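Tegumental protein 20.8 kDa (Clonorchis sinensis, PDB 5X2E) probably serves as a calcium-binding tegumental protein, represented here by its calmodulin-like EF-hand domain with one calcium ion bound. Local coordinates at residues F3-G14 and L61-R72. Numbering follows the deposited sequence.
With CA (calcium ion), chain B.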
loop_
_atom_site.group_PDB
_atom_site.type_symbol
_atom_site.label_atom_id
_atom_site.label_comp_id
_atom_site.label_asym_id
_atom_site.label_seq_id
_atom_site.Cartn_x
_atom_site.Cartn_y
_atom_site.Cartn_z
ATOM N N PHE A 3 5.566 6.276 3.156
ATOM C CA PHE A 3 4.358 5.685 2.617
ATOM C C PHE A 3 4.618 5.025 1.259
ATOM O O PHE A 3 3.994 4.013 0.948
ATOM C CB PHE A 3 3.256 6.727 2.495
ATOM C CG PHE A 3 2.608 7.067 3.789
ATOM C CD1 PHE A 3 1.988 6.083 4.545
ATOM C CD2 PHE A 3 2.581 8.369 4.242
ATOM C CE1 PHE A 3 1.364 6.384 5.747
ATOM C CE2 PHE A 3 1.950 8.674 5.439
ATOM C CZ PHE A 3 1.351 7.669 6.189
ATOM N N ILE A 4 5.537 5.589 0.465
ATOM C CA ILE A 4 5.896 5.011 -0.837
ATOM C C ILE A 4 6.394 3.575 -0.650
ATOM O O ILE A 4 5.896 2.620 -1.269
ATOM C CB ILE A 4 6.974 5.888 -1.562
ATOM C CG1 ILE A 4 6.363 7.239 -1.966
ATOM C CG2 ILE A 4 7.486 5.176 -2.789
ATOM C CD1 ILE A 4 7.356 8.378 -2.224
ATOM N N ASN A 5 7.345 3.430 0.254
ATOM C CA ASN A 5 7.911 2.148 0.615
ATOM C C ASN A 5 6.870 1.171 1.170
ATOM O O ASN A 5 6.834 -0.003 0.795
ATOM C CB ASN A 5 8.986 2.402 1.648
ATOM C CG ASN A 5 9.842 1.205 1.954
ATOM O OD1 ASN A 5 9.456 0.063 1.764
ATOM N ND2 ASN A 5 11.028 1.478 2.490
ATOM N N ILE A 6 6.027 1.647 2.083
ATOM C CA ILE A 6 5.065 0.757 2.738
ATOM C C ILE A 6 4.050 0.248 1.708
ATOM O O ILE A 6 3.697 -0.932 1.727
ATOM C CB ILE A 6 4.397 1.470 3.943
ATOM C CG1 ILE A 6 5.453 1.718 5.039
ATOM C CG2 ILE A 6 3.215 0.649 4.480
ATOM C CD1 ILE A 6 5.069 2.770 6.068
ATOM N N PHE A 7 3.619 1.107 0.783
ATOM C CA PHE A 7 2.675 0.670 -0.262
ATOM C C PHE A 7 3.295 -0.497 -1.033
ATOM O O PHE A 7 2.658 -1.529 -1.254
ATOM C CB PHE A 7 2.326 1.782 -1.262
ATOM C CG PHE A 7 1.310 1.341 -2.265
ATOM C CD1 PHE A 7 -0.027 1.638 -2.064
ATOM C CD2 PHE A 7 1.685 0.635 -3.418
ATOM C CE1 PHE A 7 -0.995 1.209 -2.953
ATOM C CE2 PHE A 7 0.717 0.188 -4.307
ATOM C CZ PHE A 7 -0.617 0.480 -4.077
ATOM N N VAL A 8 4.520 -0.293 -1.494
ATOM C CA VAL A 8 5.200 -1.342 -2.248
ATOM C C VAL A 8 5.385 -2.603 -1.418
ATOM O O VAL A 8 5.150 -3.713 -1.902
ATOM C CB VAL A 8 6.529 -0.816 -2.808
ATOM C CG1 VAL A 8 7.383 -1.962 -3.359
ATOM C CG2 VAL A 8 6.224 0.227 -3.889
ATOM N N SER A 9 5.702 -2.448 -0.137
ATOM C CA SER A 9 5.814 -3.619 0.730
ATOM C C SER A 9 4.505 -4.409 0.911
ATOM O O SER A 9 4.488 -5.644 0.907
ATOM C CB SER A 9 6.318 -3.204 2.092
ATOM O OG SER A 9 6.595 -4.374 2.829
ATOM N N ILE A 10 3.406 -3.696 1.085
ATOM C CA ILE A 10 2.119 -4.361 1.254
ATOM C C ILE A 10 1.671 -5.051 -0.055
ATOM O O ILE A 10 1.171 -6.177 -0.035
ATOM C CB ILE A 10 1.053 -3.363 1.726
ATOM C CG1 ILE A 10 1.405 -2.812 3.114
ATOM C CG2 ILE A 10 -0.317 -4.032 1.740
ATOM C CD1 ILE A 10 0.559 -1.598 3.508
ATOM N N ASP A 11 1.861 -4.361 -1.171
ATOM C CA ASP A 11 1.386 -4.802 -2.466
ATOM C C ASP A 11 2.370 -5.789 -3.074
ATOM O O ASP A 11 3.079 -5.507 -4.065
ATOM C CB ASP A 11 1.180 -3.604 -3.387
ATOM C CG ASP A 11 0.675 -4.005 -4.731
ATOM O OD1 ASP A 11 -0.111 -4.976 -4.824
ATOM O OD2 ASP A 11 1.101 -3.368 -5.721
ATOM N N LYS A 12 2.440 -6.961 -2.460
ATOM C CA LYS A 12 3.535 -7.885 -2.719
ATOM C C LYS A 12 3.488 -8.482 -4.121
ATOM O O LYS A 12 4.505 -8.929 -4.618
ATOM C CB LYS A 12 3.518 -9.006 -1.688
ATOM C CG LYS A 12 2.201 -9.695 -1.601
ATOM C CD LYS A 12 2.215 -10.715 -0.489
ATOM C CE LYS A 12 1.149 -11.730 -0.729
ATOM N NZ LYS A 12 1.429 -12.957 0.045
ATOM N N ASP A 13 2.312 -8.504 -4.753
ATOM C CA ASP A 13 2.235 -9.029 -6.120
ATOM C C ASP A 13 2.367 -7.948 -7.195
ATOM O O ASP A 13 2.323 -8.245 -8.393
ATOM C CB ASP A 13 0.967 -9.845 -6.328
ATOM C CG ASP A 13 -0.287 -9.045 -6.137
ATOM O OD1 ASP A 13 -0.253 -7.789 -5.963
ATOM O OD2 ASP A 13 -1.359 -9.676 -6.207
ATOM N N GLY A 14 2.607 -6.694 -6.795
ATOM C CA GLY A 14 2.861 -5.647 -7.764
ATOM C C GLY A 14 1.657 -5.223 -8.589
ATOM O O GLY A 14 1.836 -4.542 -9.598
ATOM N N LEU A 61 -2.720 11.054 -0.164
ATOM C CA LEU A 61 -1.458 11.420 0.465
ATOM C C LEU A 61 -0.707 12.531 -0.273
ATOM O O LEU A 61 0.327 12.989 0.198
ATOM C CB LEU A 61 -0.555 10.180 0.577
ATOM C CG LEU A 61 -1.126 9.117 1.512
ATOM C CD1 LEU A 61 -0.329 7.823 1.435
ATOM C CD2 LEU A 61 -1.118 9.647 2.927
ATOM N N GLY A 62 -1.199 12.939 -1.440
ATOM C CA GLY A 62 -0.502 13.942 -2.242
ATOM C C GLY A 62 0.717 13.400 -2.989
ATOM O O GLY A 62 1.670 14.139 -3.229
ATOM N N LEU A 63 0.687 12.114 -3.348
ATOM C CA LEU A 63 1.746 11.467 -4.120
ATOM C C LEU A 63 1.299 11.292 -5.567
ATOM O O LEU A 63 0.121 11.461 -5.877
ATOM C CB LEU A 63 2.108 10.111 -3.503
ATOM C CG LEU A 63 2.553 10.102 -2.035
ATOM C CD1 LEU A 63 2.551 8.670 -1.474
ATOM C CD2 LEU A 63 3.917 10.795 -1.864
ATOM N N LYS A 64 2.232 10.953 -6.454
ATOM C CA LYS A 64 1.864 10.562 -7.813
ATOM C C LYS A 64 2.159 9.079 -7.983
ATOM O O LYS A 64 3.078 8.572 -7.354
ATOM C CB LYS A 64 2.617 11.402 -8.847
ATOM C CG LYS A 64 2.360 12.897 -8.685
ATOM C CD LYS A 64 3.223 13.756 -9.593
ATOM C CE LYS A 64 3.054 15.246 -9.269
ATOM N NZ LYS A 64 2.340 16.002 -10.341
ATOM N N PRO A 65 1.370 8.370 -8.814
ATOM C CA PRO A 65 1.662 6.948 -9.075
ATOM C C PRO A 65 3.103 6.742 -9.555
ATOM O O PRO A 65 3.720 5.744 -9.162
ATOM C CB PRO A 65 0.634 6.574 -10.153
ATOM C CG PRO A 65 -0.564 7.469 -9.807
ATOM C CD PRO A 65 0.056 8.771 -9.349
ATOM N N ALA A 66 3.631 7.663 -10.357
ATOM C CA ALA A 66 5.013 7.572 -10.827
ATOM C C ALA A 66 6.035 7.382 -9.690
ATOM O O ALA A 66 7.036 6.702 -9.888
ATOM C CB ALA A 66 5.370 8.820 -11.651
ATOM N N GLU A 67 5.771 7.939 -8.505
ATOM C CA GLU A 67 6.694 7.795 -7.353
ATOM C C GLU A 67 6.764 6.363 -6.806
ATOM O O GLU A 67 7.841 5.860 -6.451
ATOM C CB GLU A 67 6.296 8.742 -6.233
ATOM C CG GLU A 67 6.509 10.175 -6.572
ATOM C CD GLU A 67 6.101 11.075 -5.442
ATOM O OE1 GLU A 67 6.947 11.344 -4.559
ATOM O OE2 GLU A 67 4.931 11.516 -5.440
ATOM N N ILE A 68 5.629 5.689 -6.761
ATOM C CA ILE A 68 5.629 4.306 -6.326
ATOM C C ILE A 68 6.291 3.455 -7.395
ATOM O O ILE A 68 7.042 2.531 -7.083
ATOM C CB ILE A 68 4.188 3.799 -6.039
ATOM C CG1 ILE A 68 3.773 4.107 -4.601
ATOM C CG2 ILE A 68 4.079 2.293 -6.248
ATOM C CD1 ILE A 68 3.617 5.562 -4.335
ATOM N N ILE A 69 6.007 3.746 -8.657
ATOM C CA ILE A 69 6.601 2.955 -9.733
ATOM C C ILE A 69 8.134 3.064 -9.723
ATOM O O ILE A 69 8.838 2.070 -9.894
ATOM C CB ILE A 69 6.032 3.372 -11.093
ATOM C CG1 ILE A 69 4.533 3.047 -11.167
ATOM C CG2 ILE A 69 6.795 2.678 -12.213
ATOM C CD1 ILE A 69 3.864 3.678 -12.372
ATOM N N ASP A 70 8.650 4.273 -9.532
ATOM C CA ASP A 70 10.106 4.476 -9.468
ATOM C C ASP A 70 10.686 3.658 -8.345
ATOM O O ASP A 70 11.689 2.960 -8.508
ATOM C CB ASP A 70 10.436 5.946 -9.243
ATOM C CG ASP A 70 10.578 6.698 -10.526
ATOM O OD1 ASP A 70 10.773 6.049 -11.565
ATOM O OD2 ASP A 70 10.517 7.939 -10.493
ATOM N N PHE A 71 10.041 3.749 -7.187
ATOM C CA PHE A 71 10.536 3.011 -6.036
ATOM C C PHE A 71 10.492 1.514 -6.299
ATOM O O PHE A 71 11.415 0.801 -5.951
ATOM C CB PHE A 71 9.748 3.347 -4.768
ATOM C CG PHE A 71 10.253 2.629 -3.536
ATOM C CD1 PHE A 71 9.707 1.410 -3.138
ATOM C CD2 PHE A 71 11.275 3.177 -2.778
ATOM C CE1 PHE A 71 10.190 0.743 -2.029
ATOM C CE2 PHE A 71 11.753 2.524 -1.641
ATOM C CZ PHE A 71 11.213 1.310 -1.276
ATOM N N ARG A 72 9.402 1.040 -6.888
ATOM C CA ARG A 72 9.275 -0.354 -7.246
ATOM C C ARG A 72 10.391 -0.815 -8.164
ATOM O O ARG A 72 10.980 -1.864 -7.934
ATOM C CB ARG A 72 7.918 -0.573 -7.937
ATOM C CG ARG A 72 7.611 -2.016 -8.370
ATOM C CD ARG A 72 6.738 -2.728 -7.382
ATOM N NE ARG A 72 5.463 -2.051 -7.138
ATOM C CZ ARG A 72 4.531 -2.516 -6.305
ATOM N NH1 ARG A 72 4.769 -3.628 -5.601
ATOM N NH2 ARG A 72 3.370 -1.870 -6.152
HETATM CA CA CA B . -1.784 -6.460 -4.742
HETATM O O HOH W 1 -3.720 -7.775 -4.875
#
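Arg72 grips Asp11 end-on with two nitrogens, NH1 to the backbone carbonyl and NH2 to the carboxylate. NH1 donates to Asp11 O at 3.0 Å, nearly within the guanidinium plane, and that carbonyl also takes the N-H of Gly14 that closes the turn 11-14. NH2 makes a salt bridge to Asp11 OD2 at 2.8 Å, reaching it on the anti side with a bent N-H...O angle of 134°. OD2 also accepts from Asn16 N, and Asn16 OD1 in turn takes a bond from Arg72 NH2. The chain of Arg72 gets there by bending at chi2 and chi3, which lays the guanidinium between Gly14 CA on one face and the methyls of Val8 on the other, while NH2 lies at the edge of the Phe7 ring. The other carboxylate oxygen, Asp11 OD1, binds calcium at 2.2 Å. This is the first ligand of an EF-hand loop, completed by Asp13, Thr15, Val17, Glu22 and a water, so Arg72 is a second-shell residue that positions the ligand through its other oxygen and its backbone carbonyl, and may temper its charge. Over 3-10, the entering helix of that hand, and 65-72, the start of helix 65-79, the axes cross at -67° and approach to 9.4 Å. In the crossing, Ile4 CG2 presses on Phe71 CB at 3.5 Å, and Val8 CG2 meets Ile68 CG2 at 3.8 Å. Phe71, its CG swung opposite the backbone N (chi1 -178°), turns a ring face to Asn5 CA in a CH-pi contact. Farther out, Leu61 CD1 sits 4.3 Å from the centroid of the Phe3 ring, over its face, and Leu63 CD1 touches Ile4 CG1.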